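Local coordinates for protein serine acetyltransferase (Entamoeba histolytica, PDB 3Q1X) that probably transfers an acetyl group to the hydroxyl of L-serine, a step in cysteine biosynthesis, and holds L-serine in the crystal, at residues Arg222-Gly227 / Gly240-Gly245; Pro168-Lys173 / Glu188-Gly193; Glu194-Tyr199 / Val230-Gly235. One frame throughout, in Å; residues are numbered along the deposited sequence.

Contact 1 (Arg222-Gly227 / Gly240-Gly245); sequences RHPTVG and GNIIVG. With SER (serine), chain B.
Strands 225-226 and 243-244 run parallel on neighbouring coils of the left-handed beta-helix built by the hexapeptide repeats, and the residues leading into the first strand form part of the serine pocket. Thr225 is held through both its backbone N and its backbone O: Thr225 N donates to Ile242 O at 2.8 Å, and Thr225 O accepts from Val244 N at 2.7 Å, with both bonds close to straight. The third bond, Gly227 N to Val244 O, is more bent, with an angle of 133° at the hydrogen. Val226 and Val244 point the same way, side by side, with Val226 CG2 4.1 Å from Val244 CB, and Val244 also meets Val238 of strand 237-239. Ahead of the strands, Pro224 packs its CB on Ile242 CG1, and Asn241 is the centre of an inverse gamma turn.

The Arg222 side chain leaves this backbone pairing to reach the ligand. It is extended from CG to NE, and its guanidinium meets the serine carboxylate with two donors: Arg222 NE donates to serine OXT at 2.9 Å and Arg222 NH2 to serine O at 2.8 Å. His223 NE2 sits over one face of the guanidinium, offset toward its rim, while His223 CE1 approaches serine OXT to 3.3 Å. Asp114 and Asp179 of a neighbouring subunit also bond the ligand. Arg222 NH1 bonds Thr220 O. The two bonds should limit rotation of the carboxylate, and the guanidinium, shared with Glu188, probably balances part of its charge.

Contact 2 (Pro168-Lys173 / Glu188-Gly193); sequences PGASIK and ETAIIG
Three backbone hydrogen bonds join Ala170-Lys173 to Ala190-Gly193 in parallel register. Ser171 N donates to Ala190 O at 3.0 Å, Ser171 O accepts from Ile192 N, and Lys173 N returns to Ile192 O at 2.9 Å. A water extends this pairing toward the turns that precede the strands: it donates to Gly169 O and to Ala190 O and accepts from Ser171 OG at 2.9 Å. Ala190 O thus receives both a backbone N-H and a water hydrogen.

Apolar contacts divide between the two faces of the sheet. Ile172 and Ile192 lie side by side and point the same way, with Ile172 CG1 4.0 Å from Ile192 CD1 and their CG2 methyls almost as near. Ile192 and Ala170 also touch Ile186 of strand 185-186, which belongs to another wall of the left-handed beta-helix; Ile172 and Ile192 belong to successive layers of the aliphatic core of that prism. On the reverse face Ile191 CD1 swings over Ser171, reaching Ser171 OG at 3.4 Å and Ser171 CB at 3.5 Å; an unusual chi2 of -94° carries the methyl there.

Charged side chains frame the ends. Lys173 lays its CB against Gly193 C at 3.5 Å and its CG beside Ile192 O, before the rest of the chain leads away. At the opposite end Glu188 extends with CG anti to the backbone N (chi1 -179°), and OE1 reaches Tyr143 OH, while OE2 faces Arg222. Tyr136 and Arg137 of helix 128-144 bond the outward carbonyls of Ala170 and Ile172.

Contact 3 (Glu194-Tyr199 / Val230-Gly235); sequences EWCRIY and VTIGTG
Arg197 and Thr231 run side by side from paired strands, the methyl of Thr231 lying along the aliphatic part of the arginine: Thr231 CG2 is 4.0 Å from Arg197 CB and 4.2 Å from Arg197 CD. A bend at chi3 (-62°) then turns the guanidinium aside, and its NH1 bonds His208 O of the third subunit. The Tyr199 ring crosses Thr231 at an angle and offers its edge. Tyr199 CE2 lies 4.0 Å from Thr231 CG2, while Ile232 O lies in the ring plane, 3.5 Å from Tyr199 CD2. Ile232 O also accepts a hydrogen bond from Tyr199 N at 3.2 Å, and the tyrosine OH bonds His208 N of the third subunit. On the face of the sheet turned to the core, Ile198 CG1 packs on Ile232 CD1 at 4.2 Å, with Cys196 SG at a longer range. Arg197 N to Val230 O and Ile232 N to Arg197 O, both 2.9 Å, complete the backbone pairing.

The strands belong to one wall of the left-handed beta-helix. Strand 177-178 flanks 197-198, strand 248-250 flanks 231-232, and Ile198 and Ile232 meet Leu204 of strand 203-205 across the core, while the Arg197-Thr231 face is covered by the third subunit.

Contacts 1 and 2 share one wall of the beta-helix, their centres 10 Å apart: strands 191-192 and 225-226 are neighbours, with a probable hydrogen bond of 2.7 Å from Val226 N to Ile191 O. A salt bridge, Arg222 NH2 to Glu188 OE2 at 2.9 Å, ties contact 2 to the serine-binding arginine of contact 1. Contact 3 lies on the next wall, its centre about 13 Å from that of contact 1 and 14 Å from that of contact 2. Its strands 197-198 and 231-232 follow strands 191-192 and 225-226 in the chain. A bound serine lies about 4 Å from the Tyr199 side chain, so contact 3 also borders a serine site.

Contact 1 (Arg222-Gly227 / Gly240-Gly245)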
loop_
_atom_site.group_PDB
_atom_site.type_symbol
_atom_site.label_atom_id
_atom_site.label_comp_id
_atom_site.label_asym_id
_atom_site.label_seq_id
_atom_site.Cartn_x
_atom_site.Cartn_y
_atom_site.Cartn_z
ATOM N N ARG A 222 -19.358 -17.665 -0.633
ATOM C CA ARG A 222 -19.834 -16.515 0.143
ATOM C C ARG A 222 -19.440 -15.174 -0.485
ATOM O O ARG A 222 -19.717 -14.113 0.082
ATOM C CB ARG A 222 -19.312 -16.594 1.586
ATOM C CG ARG A 222 -17.792 -16.475 1.690
ATOM C CD ARG A 222 -17.260 -17.116 2.955
ATOM N NE ARG A 222 -15.826 -16.875 3.117
ATOM C CZ ARG A 222 -14.866 -17.678 2.676
ATOM N NH1 ARG A 222 -15.161 -18.797 2.017
ATOM N NH2 ARG A 222 -13.594 -17.352 2.891
ATOM N N HIS A 223 -18.783 -15.240 -1.641
ATOM C CA HIS A 223 -18.335 -14.059 -2.374
ATOM C C HIS A 223 -19.023 -14.045 -3.752
ATOM O O HIS A 223 -19.521 -15.084 -4.204
ATOM C CB HIS A 223 -16.803 -14.053 -2.514
ATOM C CG HIS A 223 -16.063 -14.208 -1.217
ATOM N ND1 HIS A 223 -16.094 -13.258 -0.218
ATOM C CD2 HIS A 223 -15.243 -15.190 -0.774
ATOM C CE1 HIS A 223 -15.341 -13.658 0.794
ATOM N NE2 HIS A 223 -14.816 -14.829 0.482
ATOM N N PRO A 224 -19.056 -12.876 -4.428
ATOM C CA PRO A 224 -19.824 -12.770 -5.673
ATOM C C PRO A 224 -19.340 -13.639 -6.829
ATOM O O PRO A 224 -18.171 -14.026 -6.890
ATOM C CB PRO A 224 -19.669 -11.290 -6.052
ATOM C CG PRO A 224 -19.374 -10.595 -4.768
ATOM C CD PRO A 224 -18.530 -11.564 -4.004
ATOM N N THR A 225 -20.262 -13.945 -7.735
ATOM C CA THR A 225 -19.935 -14.503 -9.036
ATOM C C THR A 225 -20.252 -13.418 -10.052
ATOM O O THR A 225 -21.332 -12.814 -10.023
ATOM C CB THR A 225 -20.739 -15.785 -9.332
ATOM O OG1 THR A 225 -20.395 -16.795 -8.377
ATOM C CG2 THR A 225 -20.466 -16.301 -10.745
ATOM N N VAL A 226 -19.289 -13.160 -10.927
ATOM C CA VAL A 226 -19.376 -12.085 -11.901
ATOM C C VAL A 226 -19.201 -12.684 -13.299
ATOM O O VAL A 226 -18.319 -13.515 -13.518
ATOM C CB VAL A 226 -18.302 -10.993 -11.601
ATOM C CG1 VAL A 226 -18.267 -9.953 -12.676
ATOM C CG2 VAL A 226 -18.558 -10.324 -10.250
ATOM N N GLY A 227 -20.059 -12.278 -14.233
ATOM C CA GLY A 227 -20.030 -12.783 -15.612
ATOM C C GLY A 227 -18.957 -12.132 -16.467
ATOM O O GLY A 227 -17.920 -11.692 -15.954
ATOM N N GLY A 240 -21.366 -10.623 -0.764
ATOM C CA GLY A 240 -22.205 -11.791 -0.529
ATOM C C GLY A 240 -22.196 -12.786 -1.669
ATOM O O GLY A 240 -21.635 -12.524 -2.742
ATOM N N ASN A 241 -22.825 -13.935 -1.429
ATOM C CA ASN A 241 -22.952 -14.978 -2.434
ATOM C C ASN A 241 -24.039 -14.582 -3.432
ATOM O O ASN A 241 -25.151 -15.120 -3.419
ATOM C CB ASN A 241 -23.272 -16.327 -1.770
ATOM C CG ASN A 241 -23.397 -17.468 -2.778
ATOM O OD1 ASN A 241 -22.995 -17.346 -3.941
ATOM N ND2 ASN A 241 -23.967 -18.586 -2.331
ATOM N N ILE A 242 -23.698 -13.630 -4.293
ATOM C CA ILE A 242 -24.636 -13.052 -5.247
ATOM C C ILE A 242 -24.095 -13.214 -6.662
ATOM O O ILE A 242 -22.897 -13.437 -6.852
ATOM C CB ILE A 242 -24.909 -11.556 -4.943
ATOM C CG1 ILE A 242 -23.598 -10.751 -4.950
ATOM C CG2 ILE A 242 -25.670 -11.408 -3.614
ATOM C CD1 ILE A 242 -23.786 -9.251 -4.891
ATOM N N ILE A 243 -24.978 -13.102 -7.650
ATOM C CA ILE A 243 -24.582 -13.251 -9.045
ATOM C C ILE A 243 -24.740 -11.939 -9.799
ATOM O O ILE A 243 -25.821 -11.340 -9.818
ATOM C CB ILE A 243 -25.359 -14.400 -9.757
ATOM C CG1 ILE A 243 -24.979 -15.752 -9.143
ATOM C CG2 ILE A 243 -25.070 -14.409 -11.255
ATOM C CD1 ILE A 243 -25.928 -16.882 -9.465
ATOM N N VAL A 244 -23.637 -11.488 -10.387
ATOM C CA VAL A 244 -23.649 -10.374 -11.321
ATOM C C VAL A 244 -23.558 -10.945 -12.739
ATOM O O VAL A 244 -22.661 -11.742 -13.055
ATOM C CB VAL A 244 -22.499 -9.368 -11.043
ATOM C CG1 VAL A 244 -22.543 -8.215 -12.031
ATOM C CG2 VAL A 244 -22.572 -8.841 -9.611
ATOM N N GLY A 245 -24.504 -10.555 -13.586
ATOM C CA GLY A 245 -24.578 -11.069 -14.950
ATOM C C GLY A 245 -23.511 -10.488 -15.857
ATOM O O GLY A 245 -22.671 -9.698 -15.414
HETATM N N SER B . -12.136 -12.490 4.845
HETATM C CA SER B . -13.626 -12.594 4.796
HETATM C C SER B . -14.051 -13.868 4.078
HETATM O O SER B . -13.218 -14.611 3.562
HETATM C CB SER B . -14.227 -11.369 4.102
HETATM O OG SER B . -13.851 -11.322 2.731
HETATM O OXT SER B . -15.234 -14.175 4.001
#

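Contact 2 (Pro168-Lys173 / Glu188-Gly193)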
loop_
_atom_site.group_PDB
_atom_site.type_symbol
_atom_site.label_atom_id
_atom_site.label_comp_id
_atom_site.label_asym_id
_atom_site.label_seq_id
_atom_site.Cartn_x
_atom_site.Cartn_y
_atom_site.Cartn_z
ATOM N N PRO A 168 -5.917 -16.241 -3.016
ATOM C CA PRO A 168 -5.507 -17.235 -4.012
ATOM C C PRO A 168 -6.618 -18.170 -4.486
ATOM O O PRO A 168 -6.485 -18.771 -5.550
ATOM C CB PRO A 168 -4.399 -18.026 -3.291
ATOM C CG PRO A 168 -4.589 -17.728 -1.825
ATOM C CD PRO A 168 -5.040 -16.293 -1.829
ATOM N N GLY A 169 -7.696 -18.276 -3.702
ATOM C CA GLY A 169 -8.876 -19.090 -4.052
ATOM C C GLY A 169 -9.773 -18.519 -5.141
ATOM O O GLY A 169 -10.510 -19.261 -5.790
ATOM N N ALA A 170 -9.712 -17.205 -5.350
ATOM C CA ALA A 170 -10.524 -16.564 -6.385
ATOM C C ALA A 170 -10.257 -17.205 -7.740
ATOM O O ALA A 170 -9.128 -17.592 -8.042
ATOM C CB ALA A 170 -10.247 -15.068 -6.434
ATOM N N SER A 171 -11.310 -17.334 -8.537
ATOM C CA SER A 171 -11.204 -17.855 -9.896
ATOM C C SER A 171 -11.430 -16.713 -10.872
ATOM O O SER A 171 -12.483 -16.085 -10.861
ATOM C CB SER A 171 -12.221 -18.975 -10.129
ATOM O OG SER A 171 -12.201 -19.900 -9.060
ATOM N N ILE A 172 -10.433 -16.430 -11.706
ATOM C CA ILE A 172 -10.507 -15.287 -12.615
ATOM C C ILE A 172 -10.129 -15.678 -14.044
ATOM O O ILE A 172 -9.028 -16.185 -14.295
ATOM C CB ILE A 172 -9.623 -14.091 -12.134
ATOM C CG1 ILE A 172 -9.842 -13.798 -10.642
ATOM C CG2 ILE A 172 -9.900 -12.848 -12.966
ATOM C CD1 ILE A 172 -8.894 -12.756 -10.059
ATOM N N LYS A 173 -11.045 -15.438 -14.979
ATOM C CA LYS A 173 -10.790 -15.715 -16.386
ATOM C C LYS A 173 -9.880 -14.655 -17.015
ATOM O O LYS A 173 -9.412 -13.752 -16.319
ATOM C CB LYS A 173 -12.105 -15.869 -17.156
ATOM C CG LYS A 173 -12.910 -17.093 -16.701
ATOM C CD LYS A 173 -13.999 -17.460 -17.694
ATOM C CE LYS A 173 -14.674 -18.768 -17.300
ATOM N NZ LYS A 173 -16.164 -18.698 -17.453
ATOM N N GLU A 188 -11.953 -15.303 -1.385
ATOM C CA GLU A 188 -11.602 -16.700 -1.607
ATOM C C GLU A 188 -12.523 -17.445 -2.579
ATOM O O GLU A 188 -12.081 -18.325 -3.308
ATOM C CB GLU A 188 -11.578 -17.428 -0.263
ATOM C CG GLU A 188 -11.197 -18.913 -0.351
ATOM C CD GLU A 188 -10.919 -19.533 1.010
ATOM O OE1 GLU A 188 -10.266 -20.597 1.066
ATOM O OE2 GLU A 188 -11.342 -18.955 2.025
ATOM N N THR A 189 -13.809 -17.111 -2.561
ATOM C CA THR A 189 -14.776 -17.853 -3.361
ATOM C C THR A 189 -15.382 -16.988 -4.460
ATOM O O THR A 189 -16.407 -17.340 -5.051
ATOM C CB THR A 189 -15.884 -18.497 -2.488
ATOM O OG1 THR A 189 -16.727 -17.477 -1.944
ATOM C CG2 THR A 189 -15.270 -19.308 -1.351
ATOM N N ALA A 190 -14.735 -15.861 -4.741
ATOM C CA ALA A 190 -15.145 -15.016 -5.857
ATOM C C ALA A 190 -14.894 -15.732 -7.180
ATOM O O ALA A 190 -13.901 -16.437 -7.335
ATOM C CB ALA A 190 -14.417 -13.684 -5.816
ATOM N N ILE A 191 -15.814 -15.576 -8.123
ATOM C CA ILE A 191 -15.647 -16.125 -9.471
ATOM C C ILE A 191 -15.843 -14.975 -10.451
ATOM O O ILE A 191 -16.853 -14.278 -10.394
ATOM C CB ILE A 191 -16.667 -17.267 -9.762
ATOM C CG1 ILE A 191 -16.492 -18.426 -8.763
ATOM C CG2 ILE A 191 -16.606 -17.710 -11.240
ATOM C CD1 ILE A 191 -15.595 -19.571 -9.206
ATOM N N ILE A 192 -14.879 -14.782 -11.348
ATOM C CA ILE A 192 -14.898 -13.643 -12.259
ATOM C C ILE A 192 -14.698 -14.120 -13.693
ATOM O O ILE A 192 -13.751 -14.843 -13.987
ATOM C CB ILE A 192 -13.791 -12.612 -11.904
ATOM C CG1 ILE A 192 -14.000 -12.061 -10.493
ATOM C CG2 ILE A 192 -13.740 -11.490 -12.933
ATOM C CD1 ILE A 192 -12.816 -11.241 -9.971
ATOM N N GLY A 193 -15.580 -13.698 -14.588
ATOM C CA GLY A 193 -15.507 -14.115 -15.979
ATOM C C GLY A 193 -14.466 -13.359 -16.787
ATOM O O GLY A 193 -13.584 -12.689 -16.230
HETATM O O HOH W 1 -13.305 -19.006 -6.548
#

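Contact 3 (Glu194-Tyr199 / Val230-Gly235)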
loop_
_atom_site.group_PDB
_atom_site.type_symbol
_atom_site.label_atom_id
_atom_site.label_comp_id
_atom_site.label_asym_id
_atom_site.label_seq_id
_atom_site.Cartn_x
_atom_site.Cartn_y
_atom_site.Cartn_z
ATOM N N GLU A 194 -14.579 -13.474 -18.108
ATOM C CA GLU A 194 -13.672 -12.844 -19.058
ATOM C C GLU A 194 -13.948 -11.347 -19.145
ATOM O O GLU A 194 -15.075 -10.908 -18.905
ATOM C CB GLU A 194 -13.872 -13.480 -20.446
ATOM C CG GLU A 194 -12.715 -13.332 -21.423
ATOM C CD GLU A 194 -11.612 -14.358 -21.213
ATOM O OE1 GLU A 194 -10.526 -14.184 -21.806
ATOM O OE2 GLU A 194 -11.820 -15.336 -20.458
ATOM N N TRP A 195 -12.926 -10.568 -19.501
ATOM C CA TRP A 195 -13.088 -9.136 -19.750
ATOM C C TRP A 195 -13.692 -8.374 -18.574
ATOM O O TRP A 195 -14.635 -7.596 -18.735
ATOM C CB TRP A 195 -13.894 -8.894 -21.038
ATOM C CG TRP A 195 -13.064 -8.957 -22.260
ATOM C CD1 TRP A 195 -13.044 -9.952 -23.186
ATOM C CD2 TRP A 195 -12.135 -7.966 -22.706
ATOM N NE1 TRP A 195 -12.156 -9.647 -24.191
ATOM C CE2 TRP A 195 -11.583 -8.430 -23.919
ATOM C CE3 TRP A 195 -11.715 -6.728 -22.195
ATOM C CZ2 TRP A 195 -10.622 -7.703 -24.632
ATOM C CZ3 TRP A 195 -10.755 -6.002 -22.905
ATOM C CH2 TRP A 195 -10.224 -6.495 -24.111
ATOM N N CYS A 196 -13.149 -8.608 -17.386
ATOM C CA CYS A 196 -13.558 -7.852 -16.215
ATOM C C CYS A 196 -12.604 -6.686 -16.046
ATOM O O CYS A 196 -11.381 -6.857 -16.082
ATOM C CB CYS A 196 -13.584 -8.722 -14.962
ATOM S SG CYS A 196 -14.344 -7.916 -13.548
ATOM N N ARG A 197 -13.173 -5.495 -15.914
ATOM C CA ARG A 197 -12.405 -4.282 -15.688
ATOM C C ARG A 197 -12.753 -3.736 -14.313
ATOM O O ARG A 197 -13.907 -3.404 -14.048
ATOM C CB ARG A 197 -12.719 -3.243 -16.766
ATOM C CG ARG A 197 -11.826 -2.020 -16.744
ATOM C CD ARG A 197 -12.172 -1.096 -17.901
ATOM N NE ARG A 197 -11.950 -1.738 -19.197
ATOM C CZ ARG A 197 -12.362 -1.260 -20.366
ATOM N NH1 ARG A 197 -13.050 -0.124 -20.434
ATOM N NH2 ARG A 197 -12.093 -1.932 -21.475
ATOM N N ILE A 198 -11.754 -3.647 -13.442
ATOM C CA ILE A 198 -11.969 -3.277 -12.040
ATOM C C ILE A 198 -11.107 -2.082 -11.655
ATOM O O ILE A 198 -9.912 -2.053 -11.948
ATOM C CB ILE A 198 -11.672 -4.476 -11.083
ATOM C CG1 ILE A 198 -12.665 -5.620 -11.324
ATOM C CG2 ILE A 198 -11.665 -4.045 -9.613
ATOM C CD1 ILE A 198 -12.426 -6.859 -10.462
ATOM N N TYR A 199 -11.721 -1.119 -10.976
ATOM C CA TYR A 199 -11.039 0.071 -10.505
ATOM C C TYR A 199 -10.674 0.033 -9.018
ATOM O O TYR A 199 -11.030 -0.907 -8.275
ATOM C CB TYR A 199 -11.864 1.315 -10.838
ATOM C CG TYR A 199 -11.858 1.601 -12.307
ATOM C CD1 TYR A 199 -10.856 2.394 -12.873
ATOM C CD2 TYR A 199 -12.820 1.037 -13.156
ATOM C CE1 TYR A 199 -10.827 2.642 -14.242
ATOM C CE2 TYR A 199 -12.798 1.279 -14.534
ATOM C CZ TYR A 199 -11.801 2.087 -15.064
ATOM O OH TYR A 199 -11.763 2.327 -16.416
ATOM N N VAL A 230 -17.866 -7.235 -17.557
ATOM C CA VAL A 230 -18.344 -6.453 -16.431
ATOM C C VAL A 230 -17.322 -5.382 -16.092
ATOM O O VAL A 230 -16.113 -5.650 -16.065
ATOM C CB VAL A 230 -18.597 -7.348 -15.202
ATOM C CG1 VAL A 230 -18.934 -6.522 -13.956
ATOM C CG2 VAL A 230 -19.693 -8.358 -15.510
ATOM N N THR A 231 -17.812 -4.169 -15.857
ATOM C CA THR A 231 -16.969 -3.069 -15.389
ATOM C C THR A 231 -17.436 -2.621 -14.015
ATOM O O THR A 231 -18.616 -2.302 -13.816
ATOM C CB THR A 231 -16.971 -1.882 -16.373
ATOM O OG1 THR A 231 -16.732 -2.368 -17.694
ATOM C CG2 THR A 231 -15.886 -0.865 -16.010
ATOM N N ILE A 232 -16.510 -2.594 -13.059
ATOM C CA ILE A 232 -16.865 -2.254 -11.690
ATOM C C ILE A 232 -16.167 -0.965 -11.290
ATOM O O ILE A 232 -14.943 -0.928 -11.144
ATOM C CB ILE A 232 -16.555 -3.396 -10.692
ATOM C CG1 ILE A 232 -17.112 -4.718 -11.219
ATOM C CG2 ILE A 232 -17.174 -3.089 -9.334
ATOM C CD1 ILE A 232 -16.768 -5.914 -10.396
ATOM N N GLY A 233 -16.964 0.086 -11.124
ATOM C CA GLY A 233 -16.453 1.431 -10.900
ATOM C C GLY A 233 -15.847 1.651 -9.534
ATOM O O GLY A 233 -16.044 0.846 -8.619
ATOM N N THR A 234 -15.106 2.749 -9.417
ATOM C CA THR A 234 -14.380 3.114 -8.207
ATOM C C THR A 234 -15.242 3.081 -6.949
ATOM O O THR A 234 -16.297 3.715 -6.896
ATOM C CB THR A 234 -13.783 4.529 -8.318
ATOM O OG1 THR A 234 -13.208 4.721 -9.621
ATOM C CG2 THR A 234 -12.730 4.719 -7.249
ATOM N N GLY A 235 -14.778 2.343 -5.942
ATOM C CA GLY A 235 -15.420 2.332 -4.628
ATOM C C GLY A 235 -16.602 1.393 -4.474
ATOM O O GLY A 235 -17.167 1.276 -3.381
HETATM O O HOH W 2 -16.221 -9.636 -16.634
#